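PDB 5LY8: tail component from Lactobacillus phage J-1, which probably binds saccharides on the surface of the Lactobacillus host cell, this chain being the second carbohydrate-binding module of the phage's evolved distal tail protein. Local coordinates for residues V29-G34 with G75-S79; M78-I82 with I206-T210. One frame throughout, in Å; residues are numbered along the deposited sequence. Where two conformers were deposited one is given.

Contact 1 (V29-G34 with G75-S79)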
loop_
_atom_site.group_PDB
_atom_site.type_symbol
_atom_site.label_atom_id
_atom_site.label_comp_id
_atom_site.label_asym_id
_atom_site.label_seq_id
_atom_site.Cartn_x
_atom_site.Cartn_y
_atom_site.Cartn_z
ATOM N N VAL A 29 -9.787 -5.820 11.920
ATOM C CA VAL A 29 -8.569 -5.060 11.646
ATOM C C VAL A 29 -8.010 -4.486 12.934
ATOM O O VAL A 29 -8.729 -4.381 13.949
ATOM C CB VAL A 29 -8.789 -3.913 10.623
ATOM C CG1 VAL A 29 -9.185 -4.444 9.262
ATOM C CG2 VAL A 29 -9.774 -2.857 11.128
ATOM N N THR A 30 -6.731 -4.068 12.894
ATOM C CA THR A 30 -6.112 -3.394 14.018
ATOM C C THR A 30 -5.544 -2.069 13.565
ATOM O O THR A 30 -5.037 -1.943 12.440
ATOM C CB THR A 30 -5.117 -4.278 14.742
ATOM O OG1 THR A 30 -4.148 -4.710 13.816
ATOM C CG2 THR A 30 -5.776 -5.479 15.413
ATOM N N LEU A 31 -5.627 -1.084 14.436
ATOM C CA LEU A 31 -5.198 0.265 14.159
ATOM C C LEU A 31 -3.844 0.557 14.713
ATOM O O LEU A 31 -3.540 0.194 15.849
ATOM C CB LEU A 31 -6.218 1.247 14.762
ATOM C CG LEU A 31 -7.655 1.097 14.236
ATOM C CD1 LEU A 31 -8.669 1.817 15.147
ATOM C CD2 LEU A 31 -7.754 1.524 12.768
ATOM N N ASN A 32 -3.003 1.228 13.914
ATOM C CA ASN A 32 -1.724 1.741 14.374
ATOM C C ASN A 32 -0.797 0.711 15.033
ATOM O O ASN A 32 -0.053 1.056 15.963
ATOM C CB ASN A 32 -1.970 2.956 15.291
ATOM C CG ASN A 32 -2.670 4.041 14.527
ATOM O OD1 ASN A 32 -2.337 4.293 13.361
ATOM N ND2 ASN A 32 -3.582 4.748 15.164
ATOM N N ASN A 33 -0.758 -0.516 14.494
ATOM C CA ASN A 33 0.113 -1.549 15.057
ATOM C C ASN A 33 0.604 -2.503 13.969
ATOM O O ASN A 33 0.758 -3.716 14.218
ATOM C CB ASN A 33 -0.633 -2.302 16.181
ATOM C CG ASN A 33 -1.730 -3.206 15.667
ATOM O OD1 ASN A 33 -2.241 -3.035 14.550
ATOM N ND2 ASN A 33 -2.055 -4.256 16.418
ATOM N N GLY A 34 0.847 -1.966 12.778
ATOM C CA GLY A 34 1.299 -2.776 11.664
ATOM C C GLY A 34 2.757 -2.590 11.327
ATOM O O GLY A 34 3.564 -2.193 12.171
ATOM N N GLY A 75 1.365 8.965 10.519
ATOM C CA GLY A 75 -0.030 8.974 10.113
ATOM C C GLY A 75 -0.663 7.662 10.500
ATOM O O GLY A 75 0.021 6.765 11.008
ATOM N N PRO A 76 -1.958 7.539 10.252
ATOM C CA PRO A 76 -2.679 6.334 10.672
ATOM C C PRO A 76 -2.397 5.114 9.828
ATOM O O PRO A 76 -2.104 5.236 8.638
ATOM C CB PRO A 76 -4.154 6.744 10.552
ATOM C CG PRO A 76 -4.155 7.770 9.500
ATOM C CD PRO A 76 -2.867 8.549 9.674
ATOM N N SER A 77 -2.497 3.948 10.453
ATOM C CA SER A 77 -2.412 2.689 9.749
ATOM C C SER A 77 -3.527 1.765 10.149
ATOM O O SER A 77 -4.097 1.874 11.260
ATOM C CB SER A 77 -1.067 2.006 9.953
ATOM O OG SER A 77 -1.052 1.350 11.211
ATOM N N MET A 78 -3.804 0.812 9.264
ATOM C CA MET A 78 -4.792 -0.234 9.475
ATOM C C MET A 78 -4.166 -1.525 8.988
ATOM O O MET A 78 -3.499 -1.534 7.943
ATOM C CB MET A 78 -6.072 0.093 8.714
ATOM C CG MET A 78 -7.215 -0.860 9.026
ATOM S SD MET A 78 -8.767 -0.369 8.262
ATOM C CE MET A 78 -9.123 1.106 9.215
ATOM N N SER A 79 -4.366 -2.615 9.748
ATOM C CA SER A 79 -3.763 -3.904 9.424
ATOM C C SER A 79 -4.739 -5.025 9.641
ATOM O O SER A 79 -5.637 -4.912 10.465
ATOM C CB SER A 79 -2.555 -4.161 10.329
ATOM O OG SER A 79 -1.553 -3.183 10.123
HETATM O O HOH W 1 -2.252 -1.141 11.819
#
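Thr30 and Ser79 pair through both backbone groups: Thr30 N donates to Ser79 O at 2.8 Å, and Ser79 N returns a bond to Thr30 O. Asn32 then grips Ser77 twice. Its backbone N reaches Ser77 O at 2.9 Å from well above the carbonyl plane (48°), while its side-chain OD1 accepts from Ser77 N, also at 2.9 Å, standing in for a strand carbonyl where the chain turns off. With CG beside the backbone N (chi1 -61°), the amide reaches along the partner strand, and ND2 is held by Gly52 O. A water on the Thr30 and Ser79 side-chain face ties the turn together, donating to Thr30 O and Ser77 OG, accepting from Asn33 N, and, in the conformer given, bonding Ser79 OG at 2.7 Å; Ser77 OG also bonds Gln50 OE1. On the other face Met78 is flanked by two apolar side chains. Its CG lies 3.8 Å from Val29 CB, and its bent end brings CE to Leu31 CD2, also at 3.8 Å. This is a short antiparallel strand, 30-31, added beside strand 73-81 in a beta-sandwich module of the concanavalin-like clan.

Contact 2 (M78-I82 with I206-T210)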
loop_
_atom_site.group_PDB
_atom_site.type_symbol
_atom_site.label_atom_id
_atom_site.label_comp_id
_atom_site.label_asym_id
_atom_site.label_seq_id
_atom_site.Cartn_x
_atom_site.Cartn_y
_atom_site.Cartn_z
ATOM N N MET A 78 -3.804 0.812 9.264
ATOM C CA MET A 78 -4.792 -0.234 9.475
ATOM C C MET A 78 -4.166 -1.525 8.988
ATOM O O MET A 78 -3.499 -1.534 7.943
ATOM C CB MET A 78 -6.072 0.093 8.714
ATOM C CG MET A 78 -7.215 -0.860 9.026
ATOM S SD MET A 78 -8.767 -0.369 8.262
ATOM C CE MET A 78 -9.123 1.106 9.215
ATOM N N SER A 79 -4.366 -2.615 9.748
ATOM C CA SER A 79 -3.763 -3.904 9.424
ATOM C C SER A 79 -4.739 -5.025 9.641
ATOM O O SER A 79 -5.637 -4.912 10.465
ATOM C CB SER A 79 -2.555 -4.161 10.329
ATOM O OG SER A 79 -1.553 -3.183 10.123
ATOM N N GLY A 80 -4.464 -6.145 8.994
ATOM C CA GLY A 80 -5.262 -7.353 9.192
ATOM C C GLY A 80 -4.421 -8.583 8.943
ATOM O O GLY A 80 -3.307 -8.508 8.406
ATOM N N THR A 81 -4.971 -9.726 9.320
ATOM C CA THR A 81 -4.318 -11.020 9.147
ATOM C C THR A 81 -4.836 -11.743 7.923
ATOM O O THR A 81 -6.000 -11.575 7.530
ATOM C CB THR A 81 -4.415 -11.872 10.403
ATOM O OG1 THR A 81 -5.778 -12.197 10.613
ATOM C CG2 THR A 81 -3.816 -11.188 11.601
ATOM N N ILE A 82 -3.953 -12.534 7.310
ATOM C CA ILE A 82 -4.292 -13.277 6.096
ATOM C C ILE A 82 -4.030 -14.748 6.360
ATOM O O ILE A 82 -2.872 -15.124 6.539
ATOM C CB ILE A 82 -3.478 -12.770 4.881
ATOM C CG1 ILE A 82 -3.796 -11.288 4.601
ATOM C CG2 ILE A 82 -3.757 -13.631 3.622
ATOM C CD1 ILE A 82 -2.836 -10.711 3.536
ATOM N N ILE A 206 2.994 -15.130 2.911
ATOM C CA ILE A 206 2.453 -13.910 3.488
ATOM C C ILE A 206 1.403 -14.273 4.537
ATOM O O ILE A 206 0.738 -15.317 4.431
ATOM C CB ILE A 206 1.947 -12.843 2.486
ATOM C CG1 ILE A 206 0.879 -13.415 1.603
ATOM C CG2 ILE A 206 3.110 -12.175 1.679
ATOM C CD1 ILE A 206 0.078 -12.351 0.929
ATOM N N ASP A 207 1.223 -13.397 5.539
ATOM C CA ASP A 207 0.234 -13.631 6.587
ATOM C C ASP A 207 -0.438 -12.347 7.071
ATOM O O ASP A 207 -1.193 -12.396 8.038
ATOM C CB ASP A 207 0.844 -14.393 7.794
ATOM C CG ASP A 207 1.888 -13.576 8.557
ATOM O OD1 ASP A 207 1.991 -12.377 8.310
ATOM O OD2 ASP A 207 2.588 -14.150 9.425
ATOM N N GLY A 208 -0.186 -11.218 6.426
ATOM C CA GLY A 208 -0.766 -9.979 6.913
ATOM C C GLY A 208 -0.644 -8.854 5.931
ATOM O O GLY A 208 0.100 -8.932 4.946
ATOM N N TRP A 209 -1.390 -7.779 6.227
ATOM C CA TRP A 209 -1.325 -6.565 5.420
ATOM C C TRP A 209 -1.382 -5.353 6.315
ATOM O O TRP A 209 -1.985 -5.413 7.395
ATOM C CB TRP A 209 -2.469 -6.524 4.380
ATOM C CG TRP A 209 -3.847 -6.448 4.979
ATOM C CD1 TRP A 209 -4.626 -7.493 5.377
ATOM C CD2 TRP A 209 -4.607 -5.259 5.240
ATOM N NE1 TRP A 209 -5.820 -7.033 5.879
ATOM C CE2 TRP A 209 -5.830 -5.664 5.813
ATOM C CE3 TRP A 209 -4.371 -3.882 5.065
ATOM C CZ2 TRP A 209 -6.828 -4.753 6.184
ATOM C CZ3 TRP A 209 -5.344 -2.981 5.466
ATOM C CH2 TRP A 209 -6.576 -3.423 5.969
ATOM N N THR A 210 -0.787 -4.252 5.844
ATOM C CA THR A 210 -0.864 -2.956 6.507
ATOM C C THR A 210 -1.036 -1.879 5.454
ATOM O O THR A 210 -0.338 -1.897 4.437
ATOM C CB THR A 210 0.425 -2.634 7.299
ATOM O OG1 THR A 210 0.598 -3.583 8.356
ATOM C CG2 THR A 210 0.405 -1.212 7.918
HETATM O O HOH W 2 -7.437 -9.231 6.913
HETATM O O HOH W 3 -0.894 -16.935 5.944
#
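Strands 78-81 and 208-210 are antiparallel neighbours in one sheet of the beta-sandwich, their axes 4.8 Å apart at closest approach. Gly80 and Trp209 form the hydrogen-bonded pair, with Gly80 N donating to Trp209 O and Trp209 N to Gly80 O, both at 3.0 Å. Farther along, Ile82 N bonds Asp207 O, approaching from 65° above the carbonyl plane, where the chain of 206-210 departs from regular strand geometry.

The Trp209 indole folds back across the partner strand. Its CG sits between the backbone N and the carbonyl carbon (chi1 64°), which lays one ring face against the backbone of Gly80, whose N stands 3.4 Å above the ring plane toward the rim. Having no side chain, Gly80 lets the indole come this close. Ile82 CG1 meets the ring at its edge, 4.0 Å from Trp209 CD1, and Met78 CG lies equally far from CH2 at the six-membered end. The polar edge is satisfied by a water in the ring plane, which accepts from Trp209 NE1 at 2.9 Å and donates to Thr81 O.

On the opposite face of the sheet, in the conformer given for Ser79, its OG is hydrogen-bonded to Thr210 OG1 at 2.8 Å, and Thr210 OG1 is also bonded to Val35 N. A second water joins the carbonyls of Ile82 and Ile206 where the segments leave the sheet.

Asp207 and Gly208 both face Thr117 of strand 110-118 in a classic beta bulge, and Asp207 OD2 bonds Gln119 N. Trp209 stacks on Tyr18 of strand 11-20, while Ile82 and Ile206 pack on Phe231 of strand 223-238, so the Trp209 side of the pair faces strands of the other sheet.

How the contacts relate
Contacts 1 and 2 lie side by side in one mixed sheet, their centres 10 Å apart, and share Met78 and Ser79 of strand 73-81. That strand is central to both: 30-31 runs along one edge and 208-216 along the other, each antiparallel to it. Along the chain, 29-34 comes first, then 75-79 running straight into 78-82, and 206-210 follows more than 120 residues later, so the sheet unites early and late parts of the module. The outer segments also meet directly, with Val29 CG1 3.9 Å from Trp209 CZ2 and Gly34 CA packed near Thr210 OG1. The two contacts form one continuous patch of the sandwich; the side chain of Met78 lies about 12 Å from a bound magnesium ion.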